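Local coordinates for protein cytochrome c55X (Pseudomonas aeruginosa PAO1, PDB 6TP9) that probably carries electrons in the periplasm as a small monoheme c-type cytochrome associated with heme d1 biosynthesis, at residues A55-M59 and W69-A75. The protein carries 1 engineered substitution. Numbering follows the deposited sequence.
Sequences ATVLM and WAGLLSA. Engineered in segment 69-75: Ala75 (natural residue Glu). With HEC (heme c), chain M.
The backbone N of Trp69 donates to two carbonyls at the end of helix 50-59: to Val57 O at 3.0 Å, in the carbonyl plane with a C=O...N angle of 156°, and weakly to Leu58 O. A second weak bond reaches Leu58 O from Ala70 N, 3.3 Å away. Val57 O also lies at the edge of the indole, in its plane, 3.2 Å from Trp69 CD1. Trp69 CG turns to the side of its own backbone N (chi1 -62°), which brings one face of the indole against heme CBB, a carbon on the rim of the heme; it stands over the ring centre, 3.3 Å from Trp69 CE2. On the helix, Val57 splits its branches, CG2 meeting heme CMA at 4.0 Å while CG1 touches Leu73 CD1, the two side chains crossing at about a right angle. Leu58 bends its end toward the loop, where CD2 packs 3.9 Å from Ala70 CB and 3.6 Å from Ser74 O. Ser74 OG caps helix 75-86 at Asp77 N, and Leu19 of the second subunit packs on Trp69. Polar backbone bonds thus tie the loop to the helix end, while Val57 and the indole lay apolar surface against the heme rim, Thr56 and Trp69 both lining the heme c pocket.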
loop_
_atom_site.group_PDB
_atom_site.type_symbol
_atom_site.label_atom_id
_atom_site.label_comp_id
_atom_site.label_asym_id
_atom_site.label_seq_id
_atom_site.Cartn_x
_atom_site.Cartn_y
_atom_site.Cartn_z
ATOM N N ALA A 55 -19.163 6.811 8.047
ATOM C CA ALA A 55 -19.701 6.541 9.375
ATOM C C ALA A 55 -18.913 5.434 10.061
ATOM O O ALA A 55 -18.489 5.579 11.214
ATOM C CB ALA A 55 -21.180 6.168 9.272
ATOM N N THR A 56 -18.698 4.319 9.357
ATOM C CA THR A 56 -17.951 3.208 9.938
ATOM C C THR A 56 -16.579 3.657 10.423
ATOM O O THR A 56 -16.118 3.229 11.487
ATOM C CB THR A 56 -17.804 2.080 8.916
ATOM O OG1 THR A 56 -19.100 1.635 8.497
ATOM C CG2 THR A 56 -17.038 0.913 9.519
ATOM N N VAL A 57 -15.905 4.512 9.651
ATOM C CA VAL A 57 -14.594 5.003 10.063
ATOM C C VAL A 57 -14.718 5.823 11.340
ATOM O O VAL A 57 -13.966 5.630 12.302
ATOM C CB VAL A 57 -13.949 5.826 8.933
ATOM C CG1 VAL A 57 -12.630 6.429 9.403
ATOM C CG2 VAL A 57 -13.740 4.969 7.692
ATOM N N LEU A 58 -15.676 6.752 11.367
ATOM C CA LEU A 58 -15.803 7.652 12.505
ATOM C C LEU A 58 -16.321 6.935 13.743
ATOM O O LEU A 58 -15.933 7.284 14.864
ATOM C CB LEU A 58 -16.729 8.813 12.148
ATOM C CG LEU A 58 -16.206 9.803 11.109
ATOM C CD1 LEU A 58 -17.324 10.740 10.691
ATOM C CD2 LEU A 58 -15.020 10.588 11.647
ATOM N N MET A 59 -17.189 5.938 13.566
ATOM C CA MET A 59 -17.848 5.276 14.682
ATOM C C MET A 59 -17.493 3.803 14.820
ATOM O O MET A 59 -18.006 3.144 15.731
ATOM C CB MET A 59 -19.372 5.410 14.545
ATOM C CG MET A 59 -19.843 6.838 14.338
ATOM S SD MET A 59 -21.617 7.027 14.587
ATOM C CE MET A 59 -22.196 6.844 12.907
ATOM N N TRP A 69 -12.679 6.220 14.902
ATOM C CA TRP A 69 -11.552 7.108 14.647
ATOM C C TRP A 69 -11.920 8.585 14.722
ATOM O O TRP A 69 -11.094 9.435 14.369
ATOM C CB TRP A 69 -10.949 6.788 13.276
ATOM C CG TRP A 69 -10.416 5.390 13.180
ATOM C CD1 TRP A 69 -11.088 4.281 12.751
ATOM C CD2 TRP A 69 -9.101 4.952 13.531
ATOM N NE1 TRP A 69 -10.267 3.179 12.811
ATOM C CE2 TRP A 69 -9.042 3.566 13.287
ATOM C CE3 TRP A 69 -7.967 5.598 14.027
ATOM C CZ2 TRP A 69 -7.892 2.816 13.522
ATOM C CZ3 TRP A 69 -6.827 4.854 14.260
ATOM C CH2 TRP A 69 -6.799 3.477 14.008
ATOM N N ALA A 70 -13.122 8.918 15.195
ATOM C CA ALA A 70 -13.580 10.303 15.132
ATOM C C ALA A 70 -12.707 11.230 15.972
ATOM O O ALA A 70 -12.423 12.362 15.565
ATOM C CB ALA A 70 -15.037 10.392 15.586
ATOM N N GLY A 71 -12.284 10.782 17.154
ATOM C CA GLY A 71 -11.443 11.633 17.981
ATOM C C GLY A 71 -10.187 12.077 17.255
ATOM O O GLY A 71 -9.810 13.253 17.301
ATOM N N LEU A 72 -9.530 11.146 16.567
ATOM C CA LEU A 72 -8.293 11.448 15.863
ATOM C C LEU A 72 -8.533 12.034 14.477
ATOM O O LEU A 72 -7.653 12.723 13.952
ATOM C CB LEU A 72 -7.441 10.182 15.737
ATOM C CG LEU A 72 -7.018 9.490 17.036
ATOM C CD1 LEU A 72 -8.170 8.739 17.698
ATOM C CD2 LEU A 72 -5.855 8.545 16.768
ATOM N N LEU A 73 -9.699 11.790 13.881
ATOM C CA LEU A 73 -9.989 12.197 12.516
ATOM C C LEU A 73 -11.225 13.085 12.471
ATOM O O LEU A 73 -12.228 12.804 13.134
ATOM C CB LEU A 73 -10.218 10.977 11.618
ATOM C CG LEU A 73 -9.111 9.928 11.554
ATOM C CD1 LEU A 73 -9.601 8.707 10.790
ATOM C CD2 LEU A 73 -7.862 10.496 10.903
ATOM N N SER A 74 -11.154 14.146 11.673
ATOM C CA SER A 74 -12.333 14.947 11.387
ATOM C C SER A 74 -13.249 14.191 10.424
ATOM O O SER A 74 -12.959 13.072 9.991
ATOM C CB SER A 74 -11.929 16.292 10.790
ATOM O OG SER A 74 -11.355 16.114 9.506
ATOM N N ALA A 75 -14.379 14.812 10.084
ATOM C CA ALA A 75 -15.239 14.235 9.056
ATOM C C ALA A 75 -14.569 14.310 7.691
ATOM O O ALA A 75 -14.699 13.389 6.878
ATOM C CB ALA A 75 -16.590 14.950 9.032
HETATM FE FE HEC M . -11.470 -1.277 9.644
HETATM C CHA HEC M . -14.429 -2.614 8.546
HETATM C CHB HEC M . -11.874 1.353 7.424
HETATM C CHC HEC M . -8.692 0.235 10.916
HETATM C CHD HEC M . -10.801 -4.088 11.500
HETATM N NA HEC M . -12.866 -0.742 8.225
HETATM C C1A HEC M . -14.048 -1.416 7.985
HETATM C C2A HEC M . -14.823 -0.645 7.033
HETATM C C3A HEC M . -14.125 0.449 6.721
HETATM C C4A HEC M . -12.878 0.412 7.462
HETATM C CMA HEC M . -14.567 1.557 5.742
HETATM C CAA HEC M . -16.215 -1.026 6.480
HETATM C CBA HEC M . -16.047 -1.878 5.226
HETATM C CGA HEC M . -17.396 -2.264 4.680
HETATM O O1A HEC M . -18.410 -1.635 5.083
HETATM O O2A HEC M . -17.455 -3.198 3.838
HETATM N NB HEC M . -10.476 0.464 9.237
HETATM C C1B HEC M . -10.802 1.415 8.288
HETATM C C2B HEC M . -9.829 2.487 8.381
HETATM C C3B HEC M . -8.959 2.172 9.340
HETATM C C4B HEC M . -9.345 0.896 9.901
HETATM C CMB HEC M . -9.789 3.763 7.512
HETATM C CAB HEC M . -7.743 3.009 9.787
HETATM C CBB HEC M . -8.205 4.414 10.217
HETATM N NC HEC M . -9.991 -1.849 10.920
HETATM C C1C HEC M . -8.991 -1.021 11.390
HETATM C C2C HEC M . -8.285 -1.713 12.447
HETATM C C3C HEC M . -8.897 -2.885 12.652
HETATM C C4C HEC M . -9.960 -3.010 11.668
HETATM C CMC HEC M . -7.129 -1.116 13.281
HETATM C CAC HEC M . -8.488 -3.958 13.689
HETATM C CBC HEC M . -8.372 -3.344 15.099
HETATM N ND HEC M . -12.446 -3.080 9.958
HETATM C C1D HEC M . -11.992 -4.088 10.807
HETATM C C2D HEC M . -12.987 -5.139 10.853
HETATM C C3D HEC M . -14.116 -4.668 9.929
HETATM C C4D HEC M . -13.693 -3.386 9.419
HETATM C CMD HEC M . -12.934 -6.455 11.656
HETATM C CAD HEC M . -15.432 -5.400 9.598
HETATM C CBD HEC M . -16.483 -5.132 10.667
HETATM C CGD HEC M . -17.719 -5.898 10.284
HETATM O O1D HEC M . -17.907 -7.023 10.814
HETATM O O2D HEC M . -18.503 -5.395 9.437
#